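Local atomic coordinates of pesticidal crystal protein Cry4Aa (Bacillus thuringiensis, PDB entry 2C9K), a protein that binds midgut epithelial cells of insects and promotes their colloid-osmotic lysis, acting as a toxin against mosquito larvae. Residues V13-F17 with L242-Y246; Y251-S257 with Y467-Q473; K463-T468 with I508-S513. All blocks are in the same frame, centred on the assembly; numbering follows the deposited sequence.

Contact 1: V13-F17 with L242-Y246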
ATOM      1  N   VAL A  13       7.590  -3.033  -9.771  1.00 26.59           N
ATOM      2  CA  VAL A  13       6.422  -3.750 -10.286  1.00 27.03           C
ATOM      3  C   VAL A  13       5.381  -2.766 -10.838  1.00 27.45           C
ATOM      4  O   VAL A  13       4.868  -2.965 -11.941  1.00 27.76           O
ATOM      5  CB  VAL A  13       5.787  -4.644  -9.182  1.00 25.61           C
ATOM      6  CG1 VAL A  13       4.507  -5.265  -9.680  1.00 23.46           C
ATOM      7  CG2 VAL A  13       6.763  -5.727  -8.776  1.00 22.24           C
ATOM      8  N   LEU A  14       5.079  -1.709 -10.079  1.00 27.31           N
ATOM      9  CA  LEU A  14       4.126  -0.687 -10.519  1.00 27.02           C
ATOM     10  C   LEU A  14       4.563  -0.160 -11.879  1.00 27.88           C
ATOM     11  O   LEU A  14       3.772  -0.091 -12.819  1.00 28.02           O
ATOM     12  CB  LEU A  14       4.074   0.473  -9.523  1.00 25.12           C
ATOM     13  CG  LEU A  14       3.264   0.233  -8.252  1.00 26.13           C
ATOM     14  CD1 LEU A  14       3.617   1.265  -7.201  1.00 24.97           C
ATOM     15  CD2 LEU A  14       1.782   0.275  -8.588  1.00 24.63           C
ATOM     16  N   THR A  15       5.834   0.213 -11.965  1.00 29.27           N
ATOM     17  CA  THR A  15       6.427   0.726 -13.194  1.00 29.88           C
ATOM     18  C   THR A  15       6.448  -0.355 -14.269  1.00 29.73           C
ATOM     19  O   THR A  15       6.295  -0.076 -15.450  1.00 29.60           O
ATOM     20  CB  THR A  15       7.869   1.180 -12.936  1.00 30.03           C
ATOM     21  OG1 THR A  15       7.867   2.201 -11.933  1.00 32.88           O
ATOM     22  CG2 THR A  15       8.502   1.713 -14.200  1.00 29.35           C
ATOM     23  N   GLY A  16       6.621  -1.594 -13.837  1.00 30.40           N
ATOM     24  CA  GLY A  16       6.697  -2.702 -14.766  1.00 33.37           C
ATOM     25  C   GLY A  16       5.463  -3.036 -15.571  1.00 35.58           C
ATOM     26  O   GLY A  16       5.584  -3.497 -16.708  1.00 36.88           O
ATOM     27  N   PHE A  17       4.284  -2.828 -14.995  1.00 37.94           N
ATOM     28  CA  PHE A  17       3.050  -3.135 -15.707  1.00 40.23           C
ATOM     29  C   PHE A  17       2.709  -2.103 -16.769  1.00 42.52           C
ATOM     30  O   PHE A  17       1.633  -2.148 -17.367  1.00 41.60           O
ATOM     31  CB  PHE A  17       1.893  -3.274 -14.721  1.00 39.20           C
ATOM     32  CG  PHE A  17       1.945  -4.537 -13.919  1.00 38.45           C
ATOM     33  CD1 PHE A  17       2.181  -4.502 -12.558  1.00 38.69           C
ATOM     34  CD2 PHE A  17       1.799  -5.769 -14.541  1.00 37.53           C
ATOM     35  CE1 PHE A  17       2.275  -5.684 -11.826  1.00 38.76           C
ATOM     36  CE2 PHE A  17       1.891  -6.951 -13.821  1.00 37.74           C
ATOM     37  CZ  PHE A  17       2.132  -6.905 -12.460  1.00 38.51           C
ATOM     38  N   LEU A 242      -0.635  -5.936  -6.334  1.00 26.02           N
ATOM     39  CA  LEU A 242      -0.333  -5.798  -7.756  1.00 26.19           C
ATOM     40  C   LEU A 242      -0.398  -7.128  -8.521  1.00 26.10           C
ATOM     41  O   LEU A 242      -0.447  -7.139  -9.756  1.00 24.23           O
ATOM     42  CB  LEU A 242       1.054  -5.180  -7.936  1.00 24.63           C
ATOM     43  CG  LEU A 242       1.264  -3.871  -7.183  1.00 26.07           C
ATOM     44  CD1 LEU A 242       2.733  -3.457  -7.261  1.00 25.67           C
ATOM     45  CD2 LEU A 242       0.359  -2.798  -7.769  1.00 24.32           C
ATOM     46  N   PHE A 243      -0.403  -8.240  -7.784  1.00 24.98           N
ATOM     47  CA  PHE A 243      -0.437  -9.571  -8.397  1.00 24.04           C
ATOM     48  C   PHE A 243      -1.510  -9.761  -9.473  1.00 24.68           C
ATOM     49  O   PHE A 243      -1.271 -10.408 -10.500  1.00 24.49           O
ATOM     50  CB  PHE A 243      -0.609 -10.636  -7.310  1.00 21.94           C
ATOM     51  CG  PHE A 243       0.653 -10.926  -6.521  1.00 19.21           C
ATOM     52  CD1 PHE A 243       0.599 -11.700  -5.362  1.00 15.55           C
ATOM     53  CD2 PHE A 243       1.890 -10.461  -6.955  1.00 15.95           C
ATOM     54  CE1 PHE A 243       1.751 -12.007  -4.654  1.00 15.15           C
ATOM     55  CE2 PHE A 243       3.049 -10.765  -6.249  1.00 15.27           C
ATOM     56  CZ  PHE A 243       2.981 -11.539  -5.098  1.00 13.77           C
ATOM     57  N   PRO A 244      -2.706  -9.189  -9.262  1.00 24.19           N
ATOM     58  CA  PRO A 244      -3.770  -9.342 -10.256  1.00 23.47           C
ATOM     59  C   PRO A 244      -3.384  -8.785 -11.606  1.00 22.68           C
ATOM     60  O   PRO A 244      -3.967  -9.144 -12.615  1.00 23.86           O
ATOM     61  CB  PRO A 244      -4.936  -8.586  -9.629  1.00 24.73           C
ATOM     62  CG  PRO A 244      -4.688  -8.744  -8.162  1.00 25.13           C
ATOM     63  CD  PRO A 244      -3.207  -8.476  -8.076  1.00 24.10           C
ATOM     64  N   ASN A 245      -2.407  -7.892 -11.622  1.00 23.69           N
ATOM     65  CA  ASN A 245      -1.958  -7.296 -12.875  1.00 24.64           C
ATOM     66  C   ASN A 245      -1.222  -8.340 -13.704  1.00 25.66           C
ATOM     67  O   ASN A 245      -1.082  -8.194 -14.917  1.00 26.24           O
ATOM     68  CB  ASN A 245      -1.029  -6.112 -12.598  1.00 23.84           C
ATOM     69  CG  ASN A 245      -1.701  -5.007 -11.796  1.00 25.60           C
ATOM     70  OD1 ASN A 245      -1.070  -4.001 -11.464  1.00 25.28           O
ATOM     71  ND2 ASN A 245      -2.983  -5.185 -11.480  1.00 24.56           N
ATOM     72  N   TYR A 246      -0.748  -9.396 -13.046  1.00 26.86           N
ATOM     73  CA  TYR A 246      -0.035 -10.452 -13.745  1.00 28.29           C
ATOM     74  C   TYR A 246      -0.996 -11.318 -14.548  1.00 29.58           C
ATOM     75  O   TYR A 246      -0.556 -12.155 -15.334  1.00 31.40           O
ATOM     76  CB  TYR A 246       0.740 -11.333 -12.762  1.00 29.18           C
ATOM     77  CG  TYR A 246       1.991 -10.693 -12.181  1.00 31.30           C
ATOM     78  CD1 TYR A 246       3.025 -10.244 -13.010  1.00 31.95           C
ATOM     79  CD2 TYR A 246       2.147 -10.542 -10.805  1.00 31.44           C
ATOM     80  CE1 TYR A 246       4.180  -9.655 -12.480  1.00 30.21           C
ATOM     81  CE2 TYR A 246       3.299  -9.956 -10.270  1.00 31.40           C
ATOM     82  CZ  TYR A 246       4.307  -9.513 -11.112  1.00 30.10           C
ATOM     83  OH  TYR A 246       5.422  -8.903 -10.581  1.00 28.26           O
TER
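Where helix 5-16 of the helical N-terminal domain runs out, Phe17 drives the edge of its ring into the face of Tyr246, a T-shaped pair. The ring centroids lie 4.8 Å apart with the planes at 64°, and Phe17 CZ sits above the centre of the tyrosine ring, 3.4 Å from Tyr246 CE1. With CG anti to its own carbonyl carbon (chi1 -73°), Phe17 lays its ring across the short 3-10 turn 243-246, so that Asn245 CB meets one of its faces in a CH-pi contact. The asparagine amide stands almost at a right angle to that ring, 82° between planes. Asn245 OD1, near the ring at Phe17 CD1, makes a weak hydrogen bond with Ser257 OG.

The turn follows helix 222-240, the last of the helical domain, so the contact brings the first helix modelled in this chain against the exit of the last. Before the turn, Leu242 CD1 packs at 3.5 Å on Val13 CG1 and also reaches Leu14, while Leu242 CD2 lies 3.5 Å from Leu14 CD2. The leucine side chains cross at about a right angle. Leu242 CB also approaches Phe17 CE1, at 4.1 Å.

Val13 CG1, carried anti to its backbone nitrogen, fills the angle between Leu242 and the tyrosine, 3.9 Å from Tyr246 OH. That hydroxyl is hydrogen-bonded to Asn148 of helix 140-164 and more weakly to Thr152, which fixes the outer end of the ring against which Phe17 rests.

Contact 2: Y251-S257 with Y467-Q473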
ATOM      1  N   TYR A 251      -5.527  -8.174 -17.933  1.00 23.71           N
ATOM      2  CA  TYR A 251      -4.786  -6.990 -18.383  1.00 25.03           C
ATOM      3  C   TYR A 251      -3.801  -7.292 -19.523  1.00 26.89           C
ATOM      4  O   TYR A 251      -2.590  -7.391 -19.315  1.00 27.90           O
ATOM      5  CB  TYR A 251      -4.048  -6.360 -17.196  1.00 24.65           C
ATOM      6  CG  TYR A 251      -4.948  -6.089 -16.002  1.00 26.04           C
ATOM      7  CD1 TYR A 251      -5.251  -7.094 -15.089  1.00 25.09           C
ATOM      8  CD2 TYR A 251      -5.537  -4.838 -15.815  1.00 26.36           C
ATOM      9  CE1 TYR A 251      -6.116  -6.860 -14.026  1.00 26.25           C
ATOM     10  CE2 TYR A 251      -6.407  -4.594 -14.750  1.00 25.79           C
ATOM     11  CZ  TYR A 251      -6.691  -5.610 -13.863  1.00 26.79           C
ATOM     12  OH  TYR A 251      -7.550  -5.378 -12.809  1.00 28.53           O
ATOM     13  N   PRO A 252      -4.323  -7.409 -20.759  1.00 27.31           N
ATOM     14  CA  PRO A 252      -3.619  -7.700 -22.009  1.00 28.20           C
ATOM     15  C   PRO A 252      -2.523  -6.731 -22.425  1.00 30.97           C
ATOM     16  O   PRO A 252      -1.421  -7.138 -22.805  1.00 31.42           O
ATOM     17  CB  PRO A 252      -4.738  -7.697 -23.039  1.00 27.45           C
ATOM     18  CG  PRO A 252      -5.937  -8.014 -22.253  1.00 27.21           C
ATOM     19  CD  PRO A 252      -5.748  -7.192 -21.036  1.00 26.17           C
ATOM     20  N   ILE A 253      -2.835  -5.443 -22.356  1.00 33.09           N
ATOM     21  CA  ILE A 253      -1.907  -4.413 -22.795  1.00 34.36           C
ATOM     22  C   ILE A 253      -1.176  -3.569 -21.745  1.00 34.38           C
ATOM     23  O   ILE A 253      -0.552  -2.569 -22.098  1.00 37.30           O
ATOM     24  CB  ILE A 253      -2.636  -3.458 -23.754  1.00 35.11           C
ATOM     25  CG1 ILE A 253      -3.665  -2.628 -22.978  1.00 36.01           C
ATOM     26  CG2 ILE A 253      -3.362  -4.267 -24.825  1.00 34.33           C
ATOM     27  CD1 ILE A 253      -4.427  -1.636 -23.825  1.00 37.64           C
ATOM     28  N   GLY A 254      -1.227  -3.948 -20.474  1.00 32.18           N
ATOM     29  CA  GLY A 254      -0.539  -3.143 -19.476  1.00 31.15           C
ATOM     30  C   GLY A 254      -1.519  -2.460 -18.544  1.00 30.33           C
ATOM     31  O   GLY A 254      -2.697  -2.326 -18.873  1.00 30.67           O
ATOM     32  N   VAL A 255      -1.044  -2.018 -17.383  1.00 29.16           N
ATOM     33  CA  VAL A 255      -1.926  -1.386 -16.410  1.00 29.36           C
ATOM     34  C   VAL A 255      -1.233  -0.389 -15.523  1.00 29.84           C
ATOM     35  O   VAL A 255      -0.123  -0.631 -15.063  1.00 30.70           O
ATOM     36  CB  VAL A 255      -2.517  -2.399 -15.413  1.00 30.42           C
ATOM     37  CG1 VAL A 255      -3.933  -1.986 -15.038  1.00 30.68           C
ATOM     38  CG2 VAL A 255      -2.436  -3.807 -15.962  1.00 29.99           C
ATOM     39  N   GLN A 256      -1.912   0.715 -15.243  1.00 30.50           N
ATOM     40  CA  GLN A 256      -1.370   1.715 -14.339  1.00 30.94           C
ATOM     41  C   GLN A 256      -2.228   1.618 -13.080  1.00 30.66           C
ATOM     42  O   GLN A 256      -3.419   1.917 -13.109  1.00 32.08           O
ATOM     43  CB  GLN A 256      -1.465   3.115 -14.950  1.00 32.55           C
ATOM     44  CG  GLN A 256      -0.808   4.202 -14.115  1.00 36.01           C
ATOM     45  CD  GLN A 256       0.636   3.872 -13.767  1.00 39.19           C
ATOM     46  OE1 GLN A 256       0.910   2.975 -12.963  1.00 40.51           O
ATOM     47  NE2 GLN A 256       1.569   4.595 -14.377  1.00 40.88           N
ATOM     48  N   SER A 257      -1.635   1.177 -11.978  1.00 29.08           N
ATOM     49  CA  SER A 257      -2.384   1.041 -10.740  1.00 29.79           C
ATOM     50  C   SER A 257      -1.717   1.818  -9.618  1.00 29.63           C
ATOM     51  O   SER A 257      -0.598   2.293  -9.778  1.00 30.49           O
ATOM     52  CB  SER A 257      -2.476  -0.432 -10.353  1.00 30.31           C
ATOM     53  OG  SER A 257      -1.199  -0.934 -10.033  1.00 31.80           O
ATOM     54  N   TYR A 467      -5.448   7.189 -18.772  0.50 18.87           N
ATOM     55  CA  TYR A 467      -4.527   7.103 -19.885  0.50 18.68           C
ATOM     56  C   TYR A 467      -5.191   6.466 -21.094  0.50 19.77           C
ATOM     57  O   TYR A 467      -6.243   5.843 -20.985  0.50 18.97           O
ATOM     58  CB  TYR A 467      -3.279   6.322 -19.476  0.50 19.10           C
ATOM     59  CG  TYR A 467      -2.556   6.938 -18.294  1.00 19.50           C
ATOM     60  CD1 TYR A 467      -2.796   6.494 -16.994  1.00 18.39           C
ATOM     61  CD2 TYR A 467      -1.658   7.993 -18.479  1.00 19.52           C
ATOM     62  CE1 TYR A 467      -2.161   7.084 -15.910  1.00 21.16           C
ATOM     63  CE2 TYR A 467      -1.020   8.597 -17.406  1.00 20.77           C
ATOM     64  CZ  TYR A 467      -1.271   8.140 -16.122  1.00 22.91           C
ATOM     65  OH  TYR A 467      -0.638   8.746 -15.053  1.00 24.46           O
ATOM     66  N   THR A 468      -4.560   6.625 -22.249  1.00 22.65           N
ATOM     67  CA  THR A 468      -5.095   6.107 -23.506  1.00 23.07           C
ATOM     68  C   THR A 468      -4.343   4.931 -24.108  1.00 22.81           C
ATOM     69  O   THR A 468      -4.841   4.297 -25.031  1.00 24.23           O
ATOM     70  CB  THR A 468      -5.098   7.207 -24.576  1.00 23.42           C
ATOM     71  OG1 THR A 468      -3.747   7.596 -24.847  1.00 26.21           O
ATOM     72  CG2 THR A 468      -5.876   8.417 -24.101  1.00 23.03           C
ATOM     73  N   HIS A 469      -3.145   4.650 -23.601  1.00 23.69           N
ATOM     74  CA  HIS A 469      -2.315   3.577 -24.140  1.00 23.02           C
ATOM     75  C   HIS A 469      -2.212   2.343 -23.263  1.00 24.13           C
ATOM     76  O   HIS A 469      -1.292   1.537 -23.427  1.00 28.51           O
ATOM     77  CB  HIS A 469      -0.906   4.100 -24.420  1.00 21.01           C
ATOM     78  CG  HIS A 469      -0.122   4.414 -23.182  1.00 22.16           C
ATOM     79  ND1 HIS A 469      -0.525   5.357 -22.263  1.00 23.22           N
ATOM     80  CD2 HIS A 469       1.027   3.887 -22.700  1.00 22.90           C
ATOM     81  CE1 HIS A 469       0.339   5.398 -21.266  1.00 23.00           C
ATOM     82  NE2 HIS A 469       1.290   4.515 -21.506  1.00 23.28           N
ATOM     83  N   LEU A 470      -3.135   2.195 -22.323  1.00 22.41           N
ATOM     84  CA  LEU A 470      -3.135   1.036 -21.447  1.00 21.28           C
ATOM     85  C   LEU A 470      -4.327   1.106 -20.494  1.00 22.34           C
ATOM     86  O   LEU A 470      -5.026   2.112 -20.436  1.00 22.97           O
ATOM     87  CB  LEU A 470      -1.818   0.959 -20.668  1.00 20.34           C
ATOM     88  CG  LEU A 470      -1.658   1.736 -19.359  1.00 22.81           C
ATOM     89  CD1 LEU A 470      -0.264   1.498 -18.819  1.00 21.98           C
ATOM     90  CD2 LEU A 470      -1.906   3.214 -19.574  1.00 24.61           C
ATOM     91  N   THR A 471      -4.569   0.032 -19.759  1.00 23.77           N
ATOM     92  CA  THR A 471      -5.686   0.001 -18.831  1.00 24.97           C
ATOM     93  C   THR A 471      -5.385   0.837 -17.607  1.00 26.78           C
ATOM     94  O   THR A 471      -4.349   0.667 -16.961  1.00 29.34           O
ATOM     95  CB  THR A 471      -6.005  -1.437 -18.387  1.00 24.33           C
ATOM     96  OG1 THR A 471      -6.516  -2.175 -19.504  1.00 26.14           O
ATOM     97  CG2 THR A 471      -7.035  -1.439 -17.264  1.00 23.29           C
ATOM     98  N   THR A 472      -6.295   1.750 -17.295  1.00 26.96           N
ATOM     99  CA  THR A 472      -6.140   2.604 -16.134  1.00 26.20           C
ATOM    100  C   THR A 472      -6.983   2.021 -15.021  1.00 26.38           C
ATOM    101  O   THR A 472      -8.157   1.707 -15.209  1.00 26.50           O
ATOM    102  CB  THR A 472      -6.600   4.032 -16.426  1.00 25.86           C
ATOM    103  OG1 THR A 472      -5.805   4.572 -17.483  1.00 26.24           O
ATOM    104  CG2 THR A 472      -6.439   4.909 -15.195  1.00 26.35           C
ATOM    105  N   GLN A 473      -6.366   1.871 -13.860  1.00 27.04           N
ATOM    106  CA  GLN A 473      -7.029   1.314 -12.694  1.00 27.02           C
ATOM    107  C   GLN A 473      -7.217   2.441 -11.686  1.00 26.49           C
ATOM    108  O   GLN A 473      -6.237   2.968 -11.165  1.00 28.20           O
ATOM    109  CB  GLN A 473      -6.139   0.217 -12.107  1.00 27.72           C
ATOM    110  CG  GLN A 473      -6.836  -0.816 -11.247  1.00 29.69           C
ATOM    111  CD  GLN A 473      -5.934  -2.001 -10.953  1.00 29.98           C
ATOM    112  OE1 GLN A 473      -4.930  -1.876 -10.254  1.00 28.59           O
ATOM    113  NE2 GLN A 473      -6.281  -3.159 -11.504  1.00 31.49           N
TER
HETATM  114  O   HOH W   1      -4.250  -4.320 -20.262  1.00 34.95           O
HETATM  115  O   HOH W   2      -4.380   4.556 -12.582  1.00 50.89           O
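Gln256 O is held by two donors: Gln473 N, 3.0 Å away and nearly in line with the carbonyl (160° at the oxygen), and water 2, which also donates to Gln473 O. The water thus ties the carbonyls of both residues together. The backbone N of Gln256 gives a 3.0 Å bond to Thr471 O, two residues before Gln473. One residue bonded to two alternate residues of its neighbour is the signature of a parallel bridge, here 255-256 against 471-472.

At the start of the ladder the geometry changes. Thr471 N donates a 3.1 Å hydrogen bond to Gly254 O from above the carbonyl plane, 41° out of it. Water 1 donates to the same oxygen, accepts from Ile253 N and is also hydrogen-bonded to Thr471 OG1. The backbone angles of Gly254 (phi 112°) leave no room for a side chain beside the carbonyl O of Ile253.

On one face of the pairing, Val255 CG1 and Thr471 CG2 lie side by side, 3.9 Å apart, and the Tyr251 ring meets that threonine methyl at its edge. Tyr251 OH and Gln473 NE2 both bond to Glu606, with the amide set perpendicular to the phenol ring. On the opposite face Gln256, bent at its second torsion, lays CG 3.7 Å from Tyr467 CE1, and Tyr467 N is bonded to Thr472 OG1.

Val255 leans on the chain just past helix 5-16, whereas strand 471-475 runs antiparallel to strand 600-609, to which Glu606 belongs. The short strand 255-256 joins the edge of that sheet, on the side of the helical domain.

Contact 3: K463-T468 with I508-S513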
ATOM      1  N   LYS A 463      -4.888  13.703  -9.764  1.00 22.57           N
ATOM      2  CA  LYS A 463      -5.729  14.086 -10.884  1.00 23.92           C
ATOM      3  C   LYS A 463      -6.563  12.953 -11.473  1.00 22.43           C
ATOM      4  O   LYS A 463      -7.282  13.157 -12.444  1.00 21.66           O
ATOM      5  CB  LYS A 463      -4.850  14.725 -11.973  1.00 27.10           C
ATOM      6  CG  LYS A 463      -4.119  15.997 -11.522  1.00 28.84           C
ATOM      7  CD  LYS A 463      -5.079  17.181 -11.464  1.00 34.78           C
ATOM      8  CE  LYS A 463      -4.516  18.376 -10.695  1.00 36.31           C
ATOM      9  NZ  LYS A 463      -4.508  18.138  -9.214  1.00 39.15           N
ATOM     10  N   ASN A 464      -6.479  11.769 -10.878  1.00 21.71           N
ATOM     11  CA  ASN A 464      -7.234  10.617 -11.368  1.00 21.55           C
ATOM     12  C   ASN A 464      -7.113  10.480 -12.878  1.00 21.70           C
ATOM     13  O   ASN A 464      -8.086  10.119 -13.546  1.00 22.88           O
ATOM     14  CB  ASN A 464      -8.725  10.747 -11.024  1.00 19.74           C
ATOM     15  CG  ASN A 464      -9.030  10.370  -9.593  1.00 19.76           C
ATOM     16  OD1 ASN A 464      -8.438   9.446  -9.049  1.00 19.63           O
ATOM     17  ND2 ASN A 464      -9.972  11.075  -8.979  1.00 20.69           N
ATOM     18  N   THR A 465      -5.937  10.740 -13.430  1.00 21.40           N
ATOM     19  CA  THR A 465      -5.827  10.670 -14.878  1.00 23.57           C
ATOM     20  C   THR A 465      -6.180   9.318 -15.486  1.00 23.53           C
ATOM     21  O   THR A 465      -5.949   8.248 -14.906  1.00 23.00           O
ATOM     22  CB  THR A 465      -4.433  11.095 -15.380  1.00 23.65           C
ATOM     23  OG1 THR A 465      -3.511  10.014 -15.216  1.00 26.42           O
ATOM     24  CG2 THR A 465      -3.943  12.305 -14.598  1.00 24.64           C
ATOM     25  N   ILE A 466      -6.768   9.399 -16.672  1.00 22.62           N
ATOM     26  CA  ILE A 466      -7.166   8.234 -17.429  1.00 19.97           C
ATOM     27  C   ILE A 466      -6.247   8.238 -18.633  1.00 20.10           C
ATOM     28  O   ILE A 466      -6.235   9.196 -19.404  1.00 21.37           O
ATOM     29  CB  ILE A 466      -8.648   8.354 -17.852  1.00 18.33           C
ATOM     30  CG1 ILE A 466      -9.520   8.335 -16.586  1.00 19.90           C
ATOM     31  CG2 ILE A 466      -9.023   7.230 -18.809  1.00 14.84           C
ATOM     32  CD1 ILE A 466     -10.999   8.505 -16.796  1.00 18.48           C
ATOM     33  N   TYR A 467      -5.448   7.189 -18.772  0.50 18.87           N
ATOM     34  CA  TYR A 467      -4.527   7.103 -19.885  0.50 18.68           C
ATOM     35  C   TYR A 467      -5.191   6.466 -21.094  0.50 19.77           C
ATOM     36  O   TYR A 467      -6.243   5.843 -20.985  0.50 18.97           O
ATOM     37  CB  TYR A 467      -3.279   6.322 -19.476  0.50 19.10           C
ATOM     38  CG  TYR A 467      -2.556   6.938 -18.294  1.00 19.50           C
ATOM     39  CD1 TYR A 467      -2.796   6.494 -16.994  1.00 18.39           C
ATOM     40  CD2 TYR A 467      -1.658   7.993 -18.479  1.00 19.52           C
ATOM     41  CE1 TYR A 467      -2.161   7.084 -15.910  1.00 21.16           C
ATOM     42  CE2 TYR A 467      -1.020   8.597 -17.406  1.00 20.77           C
ATOM     43  CZ  TYR A 467      -1.271   8.140 -16.122  1.00 22.91           C
ATOM     44  OH  TYR A 467      -0.638   8.746 -15.053  1.00 24.46           O
ATOM     45  N   THR A 468      -4.560   6.625 -22.249  1.00 22.65           N
ATOM     46  CA  THR A 468      -5.095   6.107 -23.506  1.00 23.07           C
ATOM     47  C   THR A 468      -4.343   4.931 -24.108  1.00 22.81           C
ATOM     48  O   THR A 468      -4.841   4.297 -25.031  1.00 24.23           O
ATOM     49  CB  THR A 468      -5.098   7.207 -24.576  1.00 23.42           C
ATOM     50  OG1 THR A 468      -3.747   7.596 -24.847  1.00 26.21           O
ATOM     51  CG2 THR A 468      -5.876   8.417 -24.101  1.00 23.03           C
ATOM     52  N   ILE A 508     -16.669   9.861  -8.423  1.00 22.61           N
ATOM     53  CA  ILE A 508     -15.238  10.041  -8.505  1.00 22.85           C
ATOM     54  C   ILE A 508     -15.034  10.938  -9.729  1.00 24.41           C
ATOM     55  O   ILE A 508     -15.728  10.781 -10.744  1.00 25.82           O
ATOM     56  CB  ILE A 508     -14.517   8.665  -8.642  1.00 22.48           C
ATOM     57  CG1 ILE A 508     -13.393   8.736  -9.665  1.00 22.57           C
ATOM     58  CG2 ILE A 508     -15.499   7.597  -9.028  1.00 25.72           C
ATOM     59  CD1 ILE A 508     -12.180   9.438  -9.171  1.00 23.53           C
ATOM     60  N   THR A 509     -14.119  11.901  -9.613  1.00 23.16           N
ATOM     61  CA  THR A 509     -13.823  12.828 -10.703  1.00 21.65           C
ATOM     62  C   THR A 509     -12.492  12.482 -11.369  1.00 20.21           C
ATOM     63  O   THR A 509     -11.484  12.298 -10.694  1.00 18.41           O
ATOM     64  CB  THR A 509     -13.753  14.266 -10.180  1.00 22.67           C
ATOM     65  OG1 THR A 509     -14.925  14.541  -9.409  1.00 24.87           O
ATOM     66  CG2 THR A 509     -13.679  15.252 -11.334  1.00 22.93           C
ATOM     67  N   CYS A 510     -12.488  12.403 -12.694  1.00 20.78           N
ATOM     68  CA  CYS A 510     -11.269  12.062 -13.430  1.00 22.53           C
ATOM     69  C   CYS A 510     -10.884  13.118 -14.449  1.00 22.68           C
ATOM     70  O   CYS A 510     -11.736  13.835 -14.968  1.00 23.32           O
ATOM     71  CB  CYS A 510     -11.439  10.731 -14.157  1.00 21.22           C
ATOM     72  SG  CYS A 510     -11.999   9.401 -13.101  1.00 26.24           S
ATOM     73  N   GLN A 511      -9.591  13.203 -14.728  1.00 23.08           N
ATOM     74  CA  GLN A 511      -9.076  14.152 -15.699  1.00 25.17           C
ATOM     75  C   GLN A 511      -8.474  13.306 -16.813  1.00 25.00           C
ATOM     76  O   GLN A 511      -7.580  12.498 -16.568  1.00 24.31           O
ATOM     77  CB  GLN A 511      -8.004  15.027 -15.056  1.00 29.36           C
ATOM     78  CG  GLN A 511      -7.568  16.210 -15.910  1.00 36.15           C
ATOM     79  CD  GLN A 511      -6.548  17.103 -15.208  1.00 38.55           C
ATOM     80  OE1 GLN A 511      -6.797  17.610 -14.110  1.00 40.94           O
ATOM     81  NE2 GLN A 511      -5.400  17.302 -15.844  1.00 38.61           N
ATOM     82  N   HIS A 512      -8.975  13.473 -18.034  1.00 23.90           N
ATOM     83  CA  HIS A 512      -8.473  12.689 -19.149  1.00 23.23           C
ATOM     84  C   HIS A 512      -7.098  13.178 -19.593  1.00 24.49           C
ATOM     85  O   HIS A 512      -6.689  14.293 -19.255  1.00 24.90           O
ATOM     86  CB  HIS A 512      -9.444  12.754 -20.330  1.00 19.98           C
ATOM     87  CG  HIS A 512      -9.213  11.688 -21.354  1.00 19.96           C
ATOM     88  ND1 HIS A 512      -9.237  11.934 -22.710  1.00 21.45           N
ATOM     89  CD2 HIS A 512      -8.943  10.368 -21.220  1.00 20.01           C
ATOM     90  CE1 HIS A 512      -8.990  10.815 -23.366  1.00 19.61           C
ATOM     91  NE2 HIS A 512      -8.808   9.849 -22.485  1.00 19.96           N
ATOM     92  N   SER A 513      -6.388  12.336 -20.342  1.00 25.12           N
ATOM     93  CA  SER A 513      -5.069  12.688 -20.861  1.00 25.78           C
ATOM     94  C   SER A 513      -5.220  13.739 -21.953  1.00 26.39           C
ATOM     95  O   SER A 513      -6.337  14.120 -22.313  1.00 26.59           O
ATOM     96  CB  SER A 513      -4.385  11.462 -21.443  1.00 26.00           C
ATOM     97  OG  SER A 513      -4.287  10.452 -20.464  1.00 30.49           O
TER
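Gln511, Ile466 and Asn464 bury more surface here than the other residues, and each works differently. Gln511 is gripped mainly through its backbone. Its O accepts Ile466 N at 3.2 Å, with the donor tilted 30° from the carbonyl plane, and also lies close to Thr465 CA in a CA-H...O contact. Its N makes a weak bond to Lys463 O. With CG anti to the backbone nitrogen (chi1 -170°) and the chain extended beyond it, the glutamine runs alongside the Lys463 side chain, pointing the same way, so that OE1 lies beside the methylene CD.

Ile466 uses both its polar and its apolar parts. Its O receives Ser513 OG and, more weakly, Ser513 N at 3.3 Å, so one residue takes the carbonyl with hydroxyl and amide together. This weak amide bond and that from Ile466 N to Gln511 O make a single beta bridge of Ile466 with His512. On the hydrocarbon side Ile466 CD1 packs 3.5 Å from Cys510 CB. Ile466 CB sits in the plane of the imidazole, 3.9 Å from His512 CD2. In that ring NE2 is bonded to Tyr519 OH and ND1 to Ala580 O, and His512 NE2 lies 3.6 Å from Thr468 CG2.

Asn464 turns the chain with positive phi and psi, and its ND2 donates to Thr509 O, although the exact position of the amide is uncertain. Its OD1 is bonded to Lys478.

Strand 505-511 pairs with strand 584-591, Cys510 bonding to Ile585, whereas Ile466 packs on both Ile585 and Ile474 of strand 471-475, which belong to different sheets. The incoming loop thus places an aliphatic side chain between two beta sheets, as expected of the beta sandwich that forms the C-terminal domain of three-domain Cry toxins.

In the fold
From the N terminus, contact 1 closes first: the end of helix 5-16 meets the turn after helix 222-240, spanning the whole helical domain. A few residues later 251-257 opens contact 2, which closes only when 467-473 returns from the central beta-sheet domain. Contact 3 opens at 463-468, before that closure, and ends at 508-513, so contacts 2 and 3 cross; they share Tyr467 and Thr468. Contacts 1 and 2 lie in series yet touch, Phe17 O standing 2.7 Å from Val255 N in a probable hydrogen bond. Contact 2 ties the helical domain to one sheet of the C-terminal sandwich, and contact 3 reaches the other, while contacts 1 and 3 do not touch.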